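Local coordinates for protein DNA alpha-glucosyltransferase (Enterobacteria phage T4, PDB 1XV5) that belongs to the GT-B clan of glycosyltransferases and holds uridine-5'-diphosphate (UDP) in the pocket of its two-domain fold, at residues L37-D42 with H51-F56; C5-R10 with N95-L100; L79-V84 with E129-R134. One frame throughout, in Å; residues are numbered along the deposited sequence.

Interaction 1 (L37-D42 with H51-F56); sequences LVYAKD and HDHKSF. With UDP (uridine-5'-diphosphate), chain C.
One water joins Leu-37 to Phe-56: it accepts from Leu-37 N at 2.9 Å and donates to Phe-56 O at 2.8 Å, a bridge between backbones that share no direct hydrogen bond. The two side chains also meet directly. Leu-37, with CG anti to its backbone N (chi1 179°), extends CD2 to the edge of the Phe-56 ring, 3.6 Å from CE2. Leucine and phenylalanine suit this site because Leu-22 of helix 17-30 packs on both. One face of the Phe-56 ring carries His-53 O, 3.5 Å above its centre; the same carbonyl accepts from Phe-56 N, closing a type I beta-turn. The Tyr-39 hydroxyl lies at the edge of the His-53 ring, 4.4 Å from NE2, near but not bonded. ND1 of that ring donates to His-51 O at 3.1 Å, arriving from above the carbonyl plane. This bond ties the loop to itself just behind His-51, whose NE2 makes a weak, long but nearly straight bond (3.5 Å, 168°) to O3' of UDP. The arrangement belongs to the Rossmann-like N-terminal sheet of a GT-B fold, where a loop leaving strand 34-40 reaches out to the nucleotide pocket before returning as strand 58-60.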
loop_
_atom_site.group_PDB
_atom_site.type_symbol
_atom_site.label_atom_id
_atom_site.label_comp_id
_atom_site.label_asym_id
_atom_site.label_seq_id
_atom_site.Cartn_x
_atom_site.Cartn_y
_atom_site.Cartn_z
ATOM N N LEU A 37 -8.163 10.056 -14.299
ATOM C CA LEU A 37 -7.884 9.927 -12.873
ATOM C C LEU A 37 -8.293 11.237 -12.226
ATOM O O LEU A 37 -7.707 12.283 -12.500
ATOM C CB LEU A 37 -6.394 9.661 -12.643
ATOM C CG LEU A 37 -5.930 9.512 -11.192
ATOM C CD1 LEU A 37 -6.605 8.308 -10.551
ATOM C CD2 LEU A 37 -4.423 9.347 -11.163
ATOM N N VAL A 38 -9.300 11.165 -11.363
ATOM C CA VAL A 38 -9.840 12.341 -10.692
ATOM C C VAL A 38 -9.723 12.240 -9.177
ATOM O O VAL A 38 -9.966 11.184 -8.602
ATOM C CB VAL A 38 -11.333 12.509 -11.048
ATOM C CG1 VAL A 38 -11.911 13.737 -10.362
ATOM C CG2 VAL A 38 -11.497 12.592 -12.553
ATOM N N TYR A 39 -9.349 13.338 -8.529
ATOM C CA TYR A 39 -9.252 13.336 -7.077
ATOM C C TYR A 39 -9.776 14.634 -6.480
ATOM O O TYR A 39 -9.635 15.702 -7.075
ATOM C CB TYR A 39 -7.808 13.093 -6.614
ATOM C CG TYR A 39 -6.831 14.206 -6.916
ATOM C CD1 TYR A 39 -6.240 14.327 -8.174
ATOM C CD2 TYR A 39 -6.482 15.132 -5.932
ATOM C CE1 TYR A 39 -5.321 15.341 -8.444
ATOM C CE2 TYR A 39 -5.570 16.147 -6.191
ATOM C CZ TYR A 39 -4.992 16.246 -7.447
ATOM O OH TYR A 39 -4.084 17.247 -7.695
ATOM N N ALA A 40 -10.395 14.526 -5.309
ATOM C CA ALA A 40 -10.939 15.688 -4.612
ATOM C C ALA A 40 -9.787 16.517 -4.062
ATOM O O ALA A 40 -8.932 16.006 -3.337
ATOM C CB ALA A 40 -11.850 15.240 -3.479
ATOM N N LYS A 41 -9.769 17.799 -4.409
ATOM C CA LYS A 41 -8.713 18.703 -3.969
ATOM C C LYS A 41 -9.073 19.401 -2.656
ATOM O O LYS A 41 -8.255 20.117 -2.079
ATOM C CB LYS A 41 -8.456 19.745 -5.062
ATOM C CG LYS A 41 -7.292 20.679 -4.798
ATOM C CD LYS A 41 -7.125 21.671 -5.938
ATOM C CE LYS A 41 -5.933 22.586 -5.704
ATOM N NZ LYS A 41 -5.765 23.561 -6.814
ATOM N N ASP A 42 -10.298 19.176 -2.189
ATOM C CA ASP A 42 -10.799 19.784 -0.958
ATOM C C ASP A 42 -9.837 19.664 0.217
ATOM O O ASP A 42 -9.685 20.598 1.004
ATOM C CB ASP A 42 -12.147 19.162 -0.590
ATOM C CG ASP A 42 -13.162 19.292 -1.704
ATOM O OD1 ASP A 42 -14.167 20.013 -1.523
ATOM O OD2 ASP A 42 -12.948 18.675 -2.770
ATOM N N HIS A 51 4.330 10.275 -5.663
ATOM C CA HIS A 51 4.167 9.514 -6.897
ATOM C C HIS A 51 3.946 10.451 -8.075
ATOM O O HIS A 51 3.408 11.543 -7.915
ATOM C CB HIS A 51 2.984 8.546 -6.787
ATOM C CG HIS A 51 3.115 7.553 -5.673
ATOM N ND1 HIS A 51 2.666 7.803 -4.395
ATOM C CD2 HIS A 51 3.661 6.315 -5.645
ATOM C CE1 HIS A 51 2.928 6.758 -3.627
ATOM N NE2 HIS A 51 3.533 5.843 -4.362
ATOM N N ASP A 52 4.360 10.019 -9.260
ATOM C CA ASP A 52 4.200 10.835 -10.455
ATOM C C ASP A 52 2.765 10.766 -10.962
ATOM O O ASP A 52 2.264 9.688 -11.287
ATOM C CB ASP A 52 5.149 10.362 -11.552
ATOM C CG ASP A 52 5.070 11.225 -12.790
ATOM O OD1 ASP A 52 5.419 12.422 -12.697
ATOM O OD2 ASP A 52 4.651 10.710 -13.848
ATOM N N HIS A 53 2.105 11.917 -11.041
ATOM C CA HIS A 53 0.721 11.945 -11.500
ATOM C C HIS A 53 0.313 13.310 -12.047
ATOM O O HIS A 53 -0.634 13.420 -12.828
ATOM C CB HIS A 53 -0.215 11.626 -10.338
ATOM C CG HIS A 53 -0.279 12.716 -9.314
ATOM N ND1 HIS A 53 0.624 12.824 -8.279
ATOM C CD2 HIS A 53 -1.102 13.786 -9.207
ATOM C CE1 HIS A 53 0.360 13.912 -7.579
ATOM N NE2 HIS A 53 -0.683 14.515 -8.121
ATOM N N LYS A 54 1.019 14.346 -11.611
ATOM C CA LYS A 54 0.705 15.716 -11.999
ATOM C C LYS A 54 0.427 15.992 -13.474
ATOM O O LYS A 54 -0.351 16.890 -13.794
ATOM C CB LYS A 54 1.807 16.651 -11.500
ATOM C CG LYS A 54 1.906 16.720 -9.981
ATOM C CD LYS A 54 3.137 17.494 -9.541
ATOM C CE LYS A 54 3.314 17.448 -8.030
ATOM N NZ LYS A 54 4.637 18.000 -7.612
ATOM N N SER A 55 1.034 15.223 -14.371
ATOM C CA SER A 55 0.839 15.447 -15.800
ATOM C C SER A 55 -0.488 14.932 -16.358
ATOM O O SER A 55 -0.812 15.194 -17.518
ATOM C CB SER A 55 1.989 14.821 -16.594
ATOM O OG SER A 55 1.924 13.406 -16.559
ATOM N N PHE A 56 -1.255 14.206 -15.552
ATOM C CA PHE A 56 -2.529 13.677 -16.030
ATOM C C PHE A 56 -3.663 13.680 -15.006
ATOM O O PHE A 56 -4.833 13.631 -15.382
ATOM C CB PHE A 56 -2.343 12.252 -16.564
ATOM C CG PHE A 56 -1.704 11.312 -15.577
ATOM C CD1 PHE A 56 -0.327 11.106 -15.584
ATOM C CD2 PHE A 56 -2.474 10.655 -14.623
ATOM C CE1 PHE A 56 0.276 10.260 -14.653
ATOM C CE2 PHE A 56 -1.881 9.807 -13.688
ATOM C CZ PHE A 56 -0.504 9.609 -13.702
HETATM N N1 UDP C . 5.324 5.889 -0.295
HETATM C C2 UDP C . 6.020 6.924 -0.886
HETATM N N3 UDP C . 6.525 7.854 -0.012
HETATM C C4 UDP C . 6.413 7.844 1.366
HETATM C C5 UDP C . 5.688 6.731 1.900
HETATM C C6 UDP C . 5.178 5.816 1.070
HETATM O O2 UDP C . 6.183 7.007 -2.092
HETATM O O4 UDP C . 6.923 8.751 2.022
HETATM C "C1'" UDP C . 4.739 4.875 -1.178
HETATM C "C2'" UDP C . 5.238 3.454 -0.941
HETATM O "O2'" UDP C . 6.487 3.243 -1.565
HETATM C "C3'" UDP C . 4.091 2.662 -1.552
HETATM C "C4'" UDP C . 2.878 3.457 -1.072
HETATM O "O4'" UDP C . 3.352 4.823 -0.923
HETATM O "O3'" UDP C . 4.180 2.722 -2.976
HETATM C "C5'" UDP C . 2.280 2.986 0.239
HETATM O "O5'" UDP C . 1.485 1.828 0.017
HETATM P PA UDP C . 1.538 0.547 0.965
HETATM O O1A UDP C . 0.572 -0.411 0.389
HETATM O O2A UDP C . 2.957 0.134 1.133
HETATM O O3A UDP C . 1.012 1.057 2.429
HETATM P PB UDP C . -0.086 2.195 2.860
HETATM O O1B UDP C . -0.760 1.692 4.084
HETATM O O2B UDP C . 0.607 3.502 2.902
HETATM O O3B UDP C . -1.137 2.205 1.669
HETATM O O HOH W 1 -6.682 11.704 -16.148
#

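Interaction 2 (C5-R10 with N95-L100); sequences CIFMAR and NNYKKL
A helix packed on one face of a parallel sheet, the layering of a Rossmann-like domain, brings residues 5-10 and 95-100 together. Strand 3-8 sends Phe-7 toward helix 91-103, and Ala-9, just past the strand's end, points the same way; the helix answers with Tyr-97 and Leu-100, three positions apart and so on one side of it. All four are buried, and across the contact they meet through carbon alone. Tyr-97 holds CG anti to its backbone N (chi1 172°), which carries the ring off the helix toward the strand. Its CE2 touches Ala-9 CB at 3.5 Å and Phe-7 CE1 at 4.0 Å, the phenylalanine atom lying at the tyrosine's edge. Phe-7 and Tyr-97 run past each other in opposite directions instead of stacking. Leu-100 CD1 reaches the same Phe-7 CE1 at 4.1 Å. The small Ala-9 suits its place: its CB lies over one face of Phe-7, 3.8 Å above the ring plane and offset toward the rim, while also meeting the tyrosine. Tyrosine brings a hydroxyl as well, which is hydrogen-bonded to Thr-131 OG1. Around the contact, Tyr-97 also leans on Ile-81 of strand 78-83 and on Val-84 and Pro-85 beyond it, whereas Ile-6 and Met-8 project to the other face of the sheet and pack against helix 17-30.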
loop_
_atom_site.group_PDB
_atom_site.type_symbol
_atom_site.label_atom_id
_atom_site.label_comp_id
_atom_site.label_asym_id
_atom_site.label_seq_id
_atom_site.Cartn_x
_atom_site.Cartn_y
_atom_site.Cartn_z
ATOM N N CYS A 5 -13.158 5.743 -15.131
ATOM C CA CYS A 5 -12.886 6.928 -14.329
ATOM C C CYS A 5 -12.491 6.461 -12.939
ATOM O O CYS A 5 -13.290 5.846 -12.235
ATOM C CB CYS A 5 -14.108 7.843 -14.214
ATOM S SG CYS A 5 -13.800 9.283 -13.129
ATOM N N ILE A 6 -11.247 6.735 -12.562
ATOM C CA ILE A 6 -10.740 6.359 -11.250
ATOM C C ILE A 6 -10.865 7.598 -10.374
ATOM O O ILE A 6 -10.245 8.629 -10.639
ATOM C CB ILE A 6 -9.277 5.896 -11.349
ATOM C CG1 ILE A 6 -9.189 4.731 -12.340
ATOM C CG2 ILE A 6 -8.767 5.473 -9.974
ATOM C CD1 ILE A 6 -7.777 4.266 -12.636
ATOM N N PHE A 7 -11.669 7.474 -9.325
ATOM C CA PHE A 7 -11.980 8.581 -8.429
ATOM C C PHE A 7 -11.505 8.407 -6.983
ATOM O O PHE A 7 -11.874 7.444 -6.311
ATOM C CB PHE A 7 -13.504 8.767 -8.459
ATOM C CG PHE A 7 -14.011 9.992 -7.746
ATOM C CD1 PHE A 7 -15.334 10.034 -7.306
ATOM C CD2 PHE A 7 -13.210 11.112 -7.562
ATOM C CE1 PHE A 7 -15.855 11.173 -6.694
ATOM C CE2 PHE A 7 -13.722 12.259 -6.950
ATOM C CZ PHE A 7 -15.048 12.288 -6.517
ATOM N N MET A 8 -10.681 9.344 -6.518
ATOM C CA MET A 8 -10.198 9.345 -5.137
ATOM C C MET A 8 -10.866 10.533 -4.444
ATOM O O MET A 8 -10.308 11.632 -4.398
ATOM C CB MET A 8 -8.675 9.499 -5.080
ATOM C CG MET A 8 -7.908 8.207 -5.321
ATOM S SD MET A 8 -6.111 8.433 -5.235
ATOM C CE MET A 8 -5.806 9.085 -6.854
ATOM N N ALA A 9 -12.066 10.305 -3.914
ATOM C CA ALA A 9 -12.835 11.355 -3.249
ATOM C C ALA A 9 -12.245 11.841 -1.930
ATOM O O ALA A 9 -12.697 12.845 -1.380
ATOM C CB ALA A 9 -14.272 10.890 -3.036
ATOM N N ARG A 10 -11.245 11.137 -1.411
ATOM C CA ARG A 10 -10.621 11.556 -0.158
ATOM C C ARG A 10 -9.540 12.583 -0.476
ATOM O O ARG A 10 -9.194 13.423 0.357
ATOM C CB ARG A 10 -9.992 10.357 0.557
ATOM C CG ARG A 10 -9.264 10.698 1.858
ATOM C CD ARG A 10 -8.587 9.460 2.443
ATOM N NE ARG A 10 -7.747 9.772 3.599
ATOM C CZ ARG A 10 -8.204 10.081 4.809
ATOM N NH1 ARG A 10 -9.506 10.120 5.041
ATOM N NH2 ARG A 10 -7.355 10.355 5.791
ATOM N N ASN A 95 -21.501 16.867 1.339
ATOM C CA ASN A 95 -22.842 16.993 0.782
ATOM C C ASN A 95 -22.809 16.840 -0.736
ATOM O O ASN A 95 -23.624 16.119 -1.316
ATOM C CB ASN A 95 -23.450 18.347 1.159
ATOM C CG ASN A 95 -23.783 18.447 2.638
ATOM O OD1 ASN A 95 -24.110 19.524 3.142
ATOM N ND2 ASN A 95 -23.713 17.320 3.340
ATOM N N ASN A 96 -21.864 17.515 -1.384
ATOM C CA ASN A 96 -21.757 17.418 -2.832
ATOM C C ASN A 96 -21.287 16.032 -3.254
ATOM O O ASN A 96 -21.590 15.583 -4.358
ATOM C CB ASN A 96 -20.815 18.490 -3.386
ATOM C CG ASN A 96 -21.436 19.876 -3.359
ATOM O OD1 ASN A 96 -22.657 20.014 -3.334
ATOM N ND2 ASN A 96 -20.600 20.907 -3.383
ATOM N N TYR A 97 -20.545 15.353 -2.383
ATOM C CA TYR A 97 -20.086 14.012 -2.711
ATOM C C TYR A 97 -21.292 13.081 -2.708
ATOM O O TYR A 97 -21.446 12.244 -3.596
ATOM C CB TYR A 97 -19.043 13.516 -1.705
ATOM C CG TYR A 97 -18.694 12.057 -1.904
ATOM C CD1 TYR A 97 -19.157 11.083 -1.023
ATOM C CD2 TYR A 97 -17.957 11.643 -3.013
ATOM C CE1 TYR A 97 -18.900 9.729 -1.243
ATOM C CE2 TYR A 97 -17.697 10.291 -3.245
ATOM C CZ TYR A 97 -18.174 9.342 -2.356
ATOM O OH TYR A 97 -17.946 8.004 -2.590
ATOM N N LYS A 98 -22.154 13.238 -1.710
ATOM C CA LYS A 98 -23.350 12.413 -1.618
ATOM C C LYS A 98 -24.270 12.700 -2.800
ATOM O O LYS A 98 -24.922 11.792 -3.315
ATOM C CB LYS A 98 -24.090 12.676 -0.305
ATOM C CG LYS A 98 -23.334 12.217 0.932
ATOM C CD LYS A 98 -24.186 12.352 2.184
ATOM C CE LYS A 98 -23.445 11.844 3.412
ATOM N NZ LYS A 98 -24.285 11.900 4.642
ATOM N N LYS A 99 -24.318 13.960 -3.230
ATOM C CA LYS A 99 -25.158 14.335 -4.362
ATOM C C LYS A 99 -24.613 13.671 -5.619
ATOM O O LYS A 99 -25.374 13.227 -6.484
ATOM C CB LYS A 99 -25.180 15.856 -4.558
ATOM C CG LYS A 99 -26.234 16.300 -5.563
ATOM C CD LYS A 99 -26.041 17.729 -6.046
ATOM C CE LYS A 99 -26.120 18.747 -4.935
ATOM N NZ LYS A 99 -25.913 20.117 -5.492
ATOM N N LEU A 100 -23.289 13.608 -5.719
ATOM C CA LEU A 100 -22.642 12.977 -6.863
ATOM C C LEU A 100 -23.097 11.531 -6.994
ATOM O O LEU A 100 -23.468 11.082 -8.078
ATOM C CB LEU A 100 -21.121 13.001 -6.706
ATOM C CG LEU A 100 -20.337 14.166 -7.302
ATOM C CD1 LEU A 100 -18.855 13.979 -6.995
ATOM C CD2 LEU A 100 -20.562 14.222 -8.807
#

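Interaction 3 (L79-V84 with E129-R134); sequences LIINSV and EETVRR
Apolar packing joins Ile-81 to Thr-131, with no hydrogen bond between the strand and the helix. The two side chains reach toward each other tip to tip, CD1 of the isoleucine standing 4.1 Å from CG2 of the threonine. Thr-131 turns that methyl to the strand by holding CG2 anti to its own backbone N; this places OG1 beside the N (chi1 -57°). Val-84 comes in obliquely and makes a van der Waals contact of methyl with hydroxyl, its CG1 3.5 Å from Thr-131 OG1. Isoleucine, valine and threonine are all beta-branched, so their bulk sits next to the backbone, where strand and helix lie near each other.

The polar bonds lie within the helix or lead away from it. Thr-131 OG1 is hydrogen-bonded to Gly-127 O, one turn earlier, and to Tyr-97 OH of helix 91-103, so the buried hydroxyl has two partners. At the helix's outer side, Arg-133 grips Glu-129 side-on, with NE and NH2 both directed to OE1. The NH2 bond is the shorter and straighter, 2.7 Å at 157°, and uses the anti lone pair of OE1; NE is 3.1 Å away. The i to i+4 spacing brings the two charges together, and Arg-133 also donates to Trp-155 O. The chemistry is thus divided: threonine offers a methyl to the sheet while its hydroxyl is satisfied, and the Glu-129 to Arg-133 salt bridge lies away from strand 78-83.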
loop_
_atom_site.group_PDB
_atom_site.type_symbol
_atom_site.label_atom_id
_atom_site.label_comp_id
_atom_site.label_asym_id
_atom_site.label_seq_id
_atom_site.Cartn_x
_atom_site.Cartn_y
_atom_site.Cartn_z
ATOM N N LEU A 79 -17.023 3.436 -13.151
ATOM C CA LEU A 79 -16.504 4.414 -12.203
ATOM C C LEU A 79 -15.909 3.651 -11.028
ATOM O O LEU A 79 -16.598 2.864 -10.380
ATOM C CB LEU A 79 -17.621 5.331 -11.696
ATOM C CG LEU A 79 -17.206 6.295 -10.580
ATOM C CD1 LEU A 79 -16.159 7.267 -11.100
ATOM C CD2 LEU A 79 -18.428 7.053 -10.075
ATOM N N ILE A 80 -14.630 3.882 -10.762
ATOM C CA ILE A 80 -13.958 3.203 -9.669
ATOM C C ILE A 80 -13.664 4.185 -8.548
ATOM O O ILE A 80 -12.891 5.123 -8.718
ATOM C CB ILE A 80 -12.645 2.556 -10.146
ATOM C CG1 ILE A 80 -12.943 1.580 -11.288
ATOM C CG2 ILE A 80 -11.971 1.828 -8.984
ATOM C CD1 ILE A 80 -11.713 0.945 -11.900
ATOM N N ILE A 81 -14.300 3.970 -7.405
ATOM C CA ILE A 81 -14.109 4.840 -6.258
ATOM C C ILE A 81 -13.167 4.171 -5.263
ATOM O O ILE A 81 -13.526 3.184 -4.614
ATOM C CB ILE A 81 -15.455 5.150 -5.586
ATOM C CG1 ILE A 81 -16.417 5.732 -6.627
ATOM C CG2 ILE A 81 -15.252 6.136 -4.444
ATOM C CD1 ILE A 81 -17.778 6.119 -6.074
ATOM N N ASN A 82 -11.958 4.709 -5.155
ATOM C CA ASN A 82 -10.954 4.145 -4.263
ATOM C C ASN A 82 -10.863 4.789 -2.886
ATOM O O ASN A 82 -10.169 4.280 -2.008
ATOM C CB ASN A 82 -9.583 4.165 -4.942
ATOM C CG ASN A 82 -9.481 3.153 -6.066
ATOM O OD1 ASN A 82 -9.937 2.019 -5.930
ATOM N ND2 ASN A 82 -8.872 3.552 -7.175
ATOM N N SER A 83 -11.560 5.902 -2.690
ATOM C CA SER A 83 -11.559 6.570 -1.396
ATOM C C SER A 83 -12.718 7.555 -1.313
ATOM O O SER A 83 -13.220 8.021 -2.337
ATOM C CB SER A 83 -10.232 7.305 -1.158
ATOM O OG SER A 83 -10.024 8.334 -2.107
ATOM N N VAL A 84 -13.143 7.859 -0.093
ATOM C CA VAL A 84 -14.244 8.791 0.131
ATOM C C VAL A 84 -13.764 9.936 1.024
ATOM O O VAL A 84 -12.710 9.840 1.650
ATOM C CB VAL A 84 -15.452 8.079 0.794
ATOM C CG1 VAL A 84 -15.890 6.894 -0.065
ATOM C CG2 VAL A 84 -15.089 7.619 2.203
ATOM N N GLU A 129 -21.035 4.487 3.570
ATOM C CA GLU A 129 -22.244 3.677 3.490
ATOM C C GLU A 129 -22.987 3.945 2.188
ATOM O O GLU A 129 -23.403 3.013 1.503
ATOM C CB GLU A 129 -23.174 3.961 4.677
ATOM C CG GLU A 129 -24.452 3.130 4.645
ATOM C CD GLU A 129 -25.371 3.378 5.832
ATOM O OE1 GLU A 129 -26.413 2.695 5.918
ATOM O OE2 GLU A 129 -25.058 4.247 6.674
ATOM N N GLU A 130 -23.149 5.221 1.851
ATOM C CA GLU A 130 -23.844 5.602 0.628
ATOM C C GLU A 130 -23.080 5.115 -0.594
ATOM O O GLU A 130 -23.669 4.752 -1.610
ATOM C CB GLU A 130 -24.018 7.122 0.562
ATOM C CG GLU A 130 -25.023 7.670 1.565
ATOM C CD GLU A 130 -24.405 8.033 2.902
ATOM O OE1 GLU A 130 -23.412 7.394 3.309
ATOM O OE2 GLU A 130 -24.928 8.958 3.555
ATOM N N THR A 131 -21.758 5.110 -0.482
ATOM C CA THR A 131 -20.904 4.665 -1.570
ATOM C C THR A 131 -21.103 3.169 -1.784
ATOM O O THR A 131 -21.237 2.699 -2.918
ATOM C CB THR A 131 -19.423 4.941 -1.244
ATOM O OG1 THR A 131 -19.248 6.341 -0.986
ATOM C CG2 THR A 131 -18.532 4.525 -2.408
ATOM N N VAL A 132 -21.124 2.427 -0.683
ATOM C CA VAL A 132 -21.307 0.983 -0.730
ATOM C C VAL A 132 -22.673 0.603 -1.303
ATOM O O VAL A 132 -22.787 -0.356 -2.065
ATOM C CB VAL A 132 -21.160 0.364 0.681
ATOM C CG1 VAL A 132 -21.556 -1.107 0.660
ATOM C CG2 VAL A 132 -19.720 0.512 1.159
ATOM N N ARG A 133 -23.704 1.361 -0.947
ATOM C CA ARG A 133 -25.050 1.068 -1.428
ATOM C C ARG A 133 -25.228 1.302 -2.929
ATOM O O ARG A 133 -26.074 0.673 -3.563
ATOM C CB ARG A 133 -26.075 1.886 -0.641
ATOM C CG ARG A 133 -26.142 1.504 0.832
ATOM C CD ARG A 133 -27.166 2.330 1.596
ATOM N NE ARG A 133 -27.211 1.961 3.010
ATOM C CZ ARG A 133 -27.686 0.808 3.470
ATOM N NH1 ARG A 133 -28.167 -0.099 2.630
ATOM N NH2 ARG A 133 -27.673 0.558 4.772
ATOM N N ARG A 134 -24.428 2.198 -3.496
ATOM C CA ARG A 134 -24.514 2.487 -4.924
ATOM C C ARG A 134 -23.648 1.525 -5.730
ATOM O O ARG A 134 -23.904 1.273 -6.906
ATOM C CB ARG A 134 -24.062 3.925 -5.207
ATOM C CG ARG A 134 -23.945 4.260 -6.694
ATOM C CD ARG A 134 -25.290 4.153 -7.399
ATOM N NE ARG A 134 -25.196 4.405 -8.838
ATOM C CZ ARG A 134 -24.726 3.538 -9.731
ATOM N NH1 ARG A 134 -24.685 3.865 -11.015
ATOM N NH2 ARG A 134 -24.301 2.342 -9.344
#

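How the interactions relate
Each contact has one segment on the N-terminal parallel sheet, in which strands 34-40, 3-8 and 78-83 are successive neighbours. Interactions 1 and 2 touch by backbone bonds between the first two strands, among them Val-38 N to Ile-6 O at 2.8 Å. Phe-7 N to Ile-80 O, 2.7 Å, joins interaction 2 to interaction 3, whose centres lie about 8 Å apart. There the two helices also meet, Tyr-97 OH lying 2.7 Å from Thr-131 OG1, so helices 91-103 and 128-134 share one side of the sheet. Interactions 1 and 3 do not touch, their nearest atoms being about 6 Å apart. Through His-51, interaction 1 alone reaches UDP; the other two pack the domain away from the nucleotide.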